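Long-range contact in SalCYP truncation (PDB 7ABB), which belongs to the cytochrome P450 family of heme proteins and carries heme c in the core of its mainly helical fold: residues Leu140-Trp149 / Leu229-Val237. Sequence-based numbering, arbitrary orientation.
With HEC (heme c), chain B.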
ATOM      1  N   LEU A 140       2.279  -9.033   7.936  1.00 16.30           N
ATOM      2  CA  LEU A 140       3.713  -9.061   8.206  1.00 16.58           C
ATOM      3  C   LEU A 140       4.277 -10.467   8.052  1.00 18.28           C
ATOM      4  O   LEU A 140       5.371 -10.636   7.511  1.00 17.55           O
ATOM      5  CB  LEU A 140       3.991  -8.507   9.594  1.00 20.01           C
ATOM      6  CG  LEU A 140       5.455  -8.517  10.038  1.00 22.31           C
ATOM      7  CD1 LEU A 140       6.357  -7.762   9.073  1.00 22.99           C
ATOM      8  CD2 LEU A 140       5.541  -7.947  11.453  1.00 26.41           C
ATOM      9  N   GLU A 141       3.561 -11.488   8.528  1.00 17.76           N
ATOM     10  CA  GLU A 141       4.011 -12.864   8.306  1.00 17.68           C
ATOM     11  C   GLU A 141       4.196 -13.125   6.810  1.00 17.88           C
ATOM     12  O   GLU A 141       5.221 -13.681   6.382  1.00 19.00           O
ATOM     13  CB  GLU A 141       3.014 -13.863   8.903  1.00 18.47           C
ATOM     14  CG  GLU A 141       3.361 -15.324   8.599  1.00 19.46           C
ATOM     15  CD  GLU A 141       2.483 -16.342   9.300  1.00 22.52           C
ATOM     16  OE1 GLU A 141       1.904 -16.028  10.376  1.00 23.69           O
ATOM     17  OE2 GLU A 141       2.356 -17.448   8.742  1.00 25.22           O
ATOM     18  N   ASN A 142       3.211 -12.732   6.005  1.00 17.51           N
ATOM     19  CA  ASN A 142       3.294 -12.930   4.565  1.00 16.41           C
ATOM     20  C   ASN A 142       4.484 -12.177   3.975  1.00 17.54           C
ATOM     21  O   ASN A 142       5.166 -12.687   3.082  1.00 17.47           O
ATOM     22  CB  ASN A 142       2.005 -12.444   3.883  1.00 16.63           C
ATOM     23  CG  ASN A 142       0.790 -13.215   4.309  1.00 18.28           C
ATOM     24  OD1 ASN A 142       0.851 -14.410   4.600  1.00 20.11           O
ATOM     25  ND2 ASN A 142      -0.350 -12.519   4.330  1.00 18.27           N
ATOM     26  N   LEU A 143       4.720 -10.939   4.426  1.00 17.43           N
ATOM     27  CA  LEU A 143       5.861 -10.158   3.932  1.00 16.59           C
ATOM     28  C   LEU A 143       7.172 -10.871   4.245  1.00 17.53           C
ATOM     29  O   LEU A 143       8.049 -11.005   3.380  1.00 18.91           O
ATOM     30  CB  LEU A 143       5.876  -8.772   4.571  1.00 18.72           C
ATOM     31  CG  LEU A 143       6.991  -7.819   4.124  1.00 17.03           C
ATOM     32  CD1 LEU A 143       6.897  -7.518   2.657  1.00 19.08           C
ATOM     33  CD2 LEU A 143       6.965  -6.539   4.935  1.00 19.78           C
ATOM     34  N   MET A 144       7.313 -11.335   5.492  1.00 17.37           N
ATOM     35  CA  MET A 144       8.515 -12.040   5.914  1.00 18.83           C
ATOM     36  C   MET A 144       8.747 -13.272   5.058  1.00 19.75           C
ATOM     37  O   MET A 144       9.891 -13.571   4.690  1.00 20.49           O
ATOM     38  CB  MET A 144       8.390 -12.406   7.387  1.00 19.95           C
ATOM     39  CG  MET A 144       8.433 -11.194   8.302  1.00 20.57           C
ATOM     40  SD  MET A 144       7.978 -11.584   9.995  1.00 22.39           S
ATOM     41  CE  MET A 144       9.495 -12.352  10.519  1.00 26.96           C
ATOM     42  N   LEU A 145       7.676 -13.985   4.708  1.00 18.75           N
ATOM     43  CA  LEU A 145       7.824 -15.166   3.870  1.00 21.47           C
ATOM     44  C   LEU A 145       8.370 -14.782   2.507  1.00 20.92           C
ATOM     45  O   LEU A 145       9.289 -15.438   1.984  1.00 21.80           O
ATOM     46  CB  LEU A 145       6.484 -15.891   3.722  1.00 23.07           C
ATOM     47  CG  LEU A 145       6.524 -17.213   2.931  1.00 24.16           C
ATOM     48  CD1 LEU A 145       7.472 -18.187   3.558  1.00 27.48           C
ATOM     49  CD2 LEU A 145       5.137 -17.832   2.788  1.00 27.23           C
ATOM     50  N   ALA A 146       7.828 -13.700   1.931  1.00 18.95           N
ATOM     51  CA  ALA A 146       8.224 -13.303   0.583  1.00 19.55           C
ATOM     52  C   ALA A 146       9.651 -12.793   0.570  1.00 17.91           C
ATOM     53  O   ALA A 146      10.414 -13.098  -0.354  1.00 21.54           O
ATOM     54  CB  ALA A 146       7.257 -12.238   0.044  1.00 19.45           C
ATOM     55  N   VAL A 147      10.020 -12.006   1.580  1.00 18.47           N
ATOM     56  CA  VAL A 147      11.318 -11.349   1.578  1.00 19.03           C
ATOM     57  C   VAL A 147      12.411 -12.270   2.091  1.00 22.60           C
ATOM     58  O   VAL A 147      13.573 -12.066   1.766  1.00 22.50           O
ATOM     59  CB  VAL A 147      11.269 -10.058   2.412  1.00 20.69           C
ATOM     60  CG1 VAL A 147      12.625  -9.407   2.558  1.00 27.02           C
ATOM     61  CG2 VAL A 147      10.292  -9.070   1.786  1.00 22.99           C
ATOM     62  N   GLY A 148      12.073 -13.277   2.877  1.00 20.49           N
ATOM     63  CA  GLY A 148      13.046 -14.193   3.421  1.00 22.12           C
ATOM     64  C   GLY A 148      13.494 -13.890   4.832  1.00 23.50           C
ATOM     65  O   GLY A 148      14.607 -14.292   5.211  1.00 25.42           O
ATOM     66  N   TRP A 149      12.670 -13.205   5.628  1.00 20.76           N
ATOM     67  CA  TRP A 149      12.987 -12.925   7.029  1.00 22.65           C
ATOM     68  C   TRP A 149      12.478 -14.069   7.913  1.00 23.64           C
ATOM     69  O   TRP A 149      11.314 -14.468   7.768  1.00 24.59           O
ATOM     70  CB  TRP A 149      12.339 -11.607   7.458  1.00 21.17           C
ATOM     71  CG  TRP A 149      12.975 -10.383   6.881  1.00 19.46           C
ATOM     72  CD1 TRP A 149      14.307 -10.167   6.724  1.00 24.66           C
ATOM     73  CD2 TRP A 149      12.314  -9.213   6.386  1.00 20.36           C
ATOM     74  NE1 TRP A 149      14.531  -8.932   6.162  1.00 25.61           N
ATOM     75  CE2 TRP A 149      13.322  -8.323   5.954  1.00 22.48           C
ATOM     76  CE3 TRP A 149      10.975  -8.830   6.275  1.00 22.61           C
ATOM     77  CZ2 TRP A 149      13.032  -7.085   5.393  1.00 22.59           C
ATOM     78  CZ3 TRP A 149      10.682  -7.585   5.721  1.00 22.74           C
ATOM     79  CH2 TRP A 149      11.714  -6.723   5.300  1.00 23.27           C
ATOM     80  N   LEU A 229      16.033  -3.561   1.859  1.00 22.80           N
ATOM     81  CA  LEU A 229      15.312  -4.317   2.879  1.00 23.89           C
ATOM     82  C   LEU A 229      14.496  -3.396   3.765  1.00 23.87           C
ATOM     83  O   LEU A 229      13.383  -3.742   4.166  1.00 23.54           O
ATOM     84  CB  LEU A 229      16.307  -5.134   3.717  1.00 25.11           C
ATOM     85  CG  LEU A 229      16.942  -6.296   2.949  1.00 25.09           C
ATOM     86  CD1 LEU A 229      18.063  -6.957   3.772  1.00 29.11           C
ATOM     87  CD2 LEU A 229      15.895  -7.332   2.564  1.00 24.25           C
ATOM     88  N   THR A 230      15.030  -2.210   4.066  1.00 26.31           N
ATOM     89  CA  THR A 230      14.269  -1.233   4.840  1.00 24.67           C
ATOM     90  C   THR A 230      13.026  -0.785   4.084  1.00 26.64           C
ATOM     91  O   THR A 230      11.937  -0.695   4.660  1.00 24.32           O
ATOM     92  CB  THR A 230      15.155  -0.032   5.180  1.00 30.42           C
ATOM     93  OG1 THR A 230      16.322  -0.494   5.873  1.00 31.39           O
ATOM     94  CG2 THR A 230      14.418   0.957   6.069  1.00 39.81           C
ATOM     95  N   VAL A 231      13.169  -0.481   2.792  1.00 24.23           N
ATOM     96  CA  VAL A 231      12.015  -0.041   2.006  1.00 21.50           C
ATOM     97  C   VAL A 231      10.958  -1.129   1.937  1.00 23.83           C
ATOM     98  O   VAL A 231       9.757  -0.865   2.071  1.00 22.02           O
ATOM     99  CB  VAL A 231      12.474   0.383   0.596  1.00 24.40           C
ATOM    100  CG1 VAL A 231      11.289   0.529  -0.336  1.00 25.11           C
ATOM    101  CG2 VAL A 231      13.260   1.666   0.664  1.00 29.23           C
ATOM    102  N   LEU A 232      11.383  -2.382   1.742  1.00 22.19           N
ATOM    103  CA  LEU A 232      10.422  -3.470   1.696  1.00 20.16           C
ATOM    104  C   LEU A 232       9.641  -3.567   2.990  1.00 19.55           C
ATOM    105  O   LEU A 232       8.427  -3.787   2.966  1.00 20.55           O
ATOM    106  CB  LEU A 232      11.140  -4.784   1.403  1.00 18.40           C
ATOM    107  CG  LEU A 232      11.673  -4.873  -0.025  1.00 22.45           C
ATOM    108  CD1 LEU A 232      12.489  -6.118  -0.205  1.00 22.47           C
ATOM    109  CD2 LEU A 232      10.551  -4.882  -1.043  1.00 29.90           C
ATOM    110  N   PHE A 233      10.313  -3.398   4.129  1.00 21.56           N
ATOM    111  CA  PHE A 233       9.600  -3.434   5.403  1.00 21.66           C
ATOM    112  C   PHE A 233       8.614  -2.281   5.501  1.00 22.66           C
ATOM    113  O   PHE A 233       7.464  -2.471   5.909  1.00 21.68           O
ATOM    114  CB  PHE A 233      10.583  -3.380   6.565  1.00 23.39           C
ATOM    115  CG  PHE A 233       9.918  -3.431   7.914  1.00 22.77           C
ATOM    116  CD1 PHE A 233       9.621  -4.639   8.497  1.00 27.42           C
ATOM    117  CD2 PHE A 233       9.601  -2.268   8.597  1.00 23.94           C
ATOM    118  CE1 PHE A 233       8.997  -4.689   9.739  1.00 28.04           C
ATOM    119  CE2 PHE A 233       8.986  -2.325   9.855  1.00 28.66           C
ATOM    120  CZ  PHE A 233       8.698  -3.529  10.409  1.00 25.11           C
ATOM    121  N   LEU A 234       9.058  -1.073   5.145  1.00 22.22           N
ATOM    122  CA  LEU A 234       8.219   0.108   5.331  1.00 23.74           C
ATOM    123  C   LEU A 234       7.049   0.145   4.350  1.00 22.10           C
ATOM    124  O   LEU A 234       5.995   0.718   4.671  1.00 23.34           O
ATOM    125  CB  LEU A 234       9.070   1.369   5.195  1.00 23.64           C
ATOM    126  CG  LEU A 234      10.094   1.600   6.310  1.00 32.48           C
ATOM    127  CD1 LEU A 234      10.963   2.800   5.967  1.00 45.33           C
ATOM    128  CD2 LEU A 234       9.429   1.810   7.653  1.00 40.88           C
ATOM    129  N   ALA A 235       7.217  -0.443   3.159  1.00 21.54           N
ATOM    130  CA  ALA A 235       6.186  -0.454   2.124  1.00 19.94           C
ATOM    131  C   ALA A 235       5.221  -1.624   2.245  1.00 24.55           C
ATOM    132  O   ALA A 235       4.081  -1.531   1.776  1.00 25.42           O
ATOM    133  CB  ALA A 235       6.838  -0.518   0.743  1.00 22.78           C
ATOM    134  N   GLY A 236       5.645  -2.731   2.850  1.00 19.73           N
ATOM    135  CA  GLY A 236       4.946  -3.983   2.676  1.00 20.03           C
ATOM    136  C   GLY A 236       3.887  -4.366   3.697  1.00 20.19           C
ATOM    137  O   GLY A 236       3.370  -5.475   3.570  1.00 21.61           O
ATOM    138  N   VAL A 237       3.555  -3.526   4.680  1.00 18.01           N
ATOM    139  CA  VAL A 237       2.553  -3.886   5.689  1.00 15.76           C
ATOM    140  C   VAL A 237       1.352  -2.937   5.693  1.00 18.61           C
ATOM    141  O   VAL A 237       0.224  -3.372   5.456  1.00 17.93           O
ATOM    142  CB  VAL A 237       3.164  -3.934   7.095  1.00 18.27           C
ATOM    143  CG1 VAL A 237       2.126  -4.393   8.089  1.00 19.77           C
ATOM    144  CG2 VAL A 237       4.369  -4.871   7.140  1.00 20.77           C
TER
HETATM  145 FE   HEC B 501       3.589  -0.713  -2.830  1.00 17.53          FE
HETATM  146  CHA HEC B 501       5.524   1.527  -4.585  1.00 17.86           C
HETATM  147  CHB HEC B 501       0.903   1.368  -3.266  1.00 15.28           C
HETATM  148  CHC HEC B 501       1.633  -2.949  -1.117  1.00 16.76           C
HETATM  149  CHD HEC B 501       6.334  -2.586  -2.086  1.00 18.73           C
HETATM  150  NA  HEC B 501       3.290   1.072  -3.718  1.00 17.11           N
HETATM  151  C1A HEC B 501       4.204   1.837  -4.444  1.00 17.29           C
HETATM  152  C2A HEC B 501       3.578   3.014  -5.013  1.00 18.43           C
HETATM  153  C3A HEC B 501       2.288   2.941  -4.641  1.00 18.94           C
HETATM  154  C4A HEC B 501       2.096   1.755  -3.842  1.00 15.59           C
HETATM  155  CMA HEC B 501       1.159   3.941  -4.947  1.00 17.97           C
HETATM  156  CAA HEC B 501       4.261   4.105  -5.912  1.00 17.31           C
HETATM  157  CBA HEC B 501       4.895   5.247  -5.126  1.00 21.19           C
HETATM  158  CGA HEC B 501       5.475   6.270  -6.088  1.00 19.03           C
HETATM  159  O1A HEC B 501       6.129   7.193  -5.550  1.00 23.43           O
HETATM  160  O2A HEC B 501       5.264   6.128  -7.321  1.00 19.20           O
HETATM  161  NB  HEC B 501       1.667  -0.755  -2.246  1.00 15.88           N
HETATM  162  C1B HEC B 501       0.699   0.179  -2.565  1.00 17.42           C
HETATM  163  C2B HEC B 501      -0.551  -0.307  -2.064  1.00 17.41           C
HETATM  164  C3B HEC B 501      -0.350  -1.510  -1.495  1.00 16.58           C
HETATM  165  C4B HEC B 501       1.040  -1.801  -1.576  1.00 16.64           C
HETATM  166  CMB HEC B 501      -1.853   0.497  -2.257  1.00 18.92           C
HETATM  167  CAB HEC B 501      -1.256  -2.486  -0.790  1.00 18.96           C
HETATM  168  CBB HEC B 501      -2.725  -2.290  -0.981  1.00 24.71           C
HETATM  169  NC  HEC B 501       3.940  -2.420  -1.775  1.00 17.62           N
HETATM  170  C1C HEC B 501       2.972  -3.231  -1.229  1.00 17.17           C
HETATM  171  C2C HEC B 501       3.590  -4.438  -0.748  1.00 16.81           C
HETATM  172  C3C HEC B 501       4.914  -4.367  -1.014  1.00 17.12           C
HETATM  173  C4C HEC B 501       5.137  -3.086  -1.644  1.00 17.12           C
HETATM  174  CMC HEC B 501       2.815  -5.581  -0.090  1.00 16.62           C
HETATM  175  CAC HEC B 501       6.063  -5.340  -0.703  1.00 20.95           C
HETATM  176  CBC HEC B 501       5.752  -6.809  -0.419  1.00 42.76           C
HETATM  177  ND  HEC B 501       5.535  -0.535  -3.235  1.00 16.02           N
HETATM  178  C1D HEC B 501       6.498  -1.454  -2.818  1.00 18.87           C
HETATM  179  C2D HEC B 501       7.764  -1.023  -3.322  1.00 19.32           C
HETATM  180  C3D HEC B 501       7.550   0.236  -4.087  1.00 20.45           C
HETATM  181  C4D HEC B 501       6.123   0.458  -4.002  1.00 18.52           C
HETATM  182  CMD HEC B 501       9.100  -1.738  -3.084  1.00 20.45           C
HETATM  183  CAD HEC B 501       8.597   1.097  -4.814  1.00 20.74           C
HETATM  184  CBD HEC B 501       8.657   0.630  -6.248  1.00 18.15           C
HETATM  185  CGD HEC B 501       9.600   1.512  -7.043  1.00 23.69           C
HETATM  186  O1D HEC B 501       9.996   1.114  -8.160  1.00 21.43           O
HETATM  187  O2D HEC B 501       9.935   2.601  -6.536  1.00 24.00           O
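Leu-143 reaches from helix 130-147 into the end of helix 222-235, beside heme c. Its CB is directed at the opposing helix, and CG, anti to the backbone N (chi1 -178°), divides there. The CD1 branch lies 3.4 Å from heme CBC and also meets Gly-236 CA, whose lack of a side chain permits this close approach. The CD2 branch points between Leu-232 O, Gly-236 CA and Val-237 CG2, the last at 3.8 Å. Leu-140 CD1 packs alongside, touching Val-237 CG2 at 4.0 Å and Phe-233 CE1.

At the other end, Trp-149 brings the edge of its six-membered ring to the backbone: CZ2 is 3.6 Å from Leu-229 O, which lies near the ring plane and accepts the helical bond from Phe-233 N. Trp-149 CH2 meets Phe-233 CB at 3.7 Å. Val-147 CG1 lies over the centre of one indole face, 3.6 Å above its plane, and touches Leu-229 CD2, which also meets Trp-149 CZ2. Gly-148 N and Trp-149 N both bond to Met-144 O, fastening the turn that bears the indole.

The axes of the short segments 140-147 and 229-235 run nearly antiparallel (154°) and come within 10.8 Å. The Ala-Gly pair at 235-236, beside the heme, is consistent with the long P450 helix that crosses the heme, here helix 222-235 followed closely by helix 238-253. No hydrogen bond spans the contact, so its cohesion probably comes mainly from dispersion and burial of apolar surface.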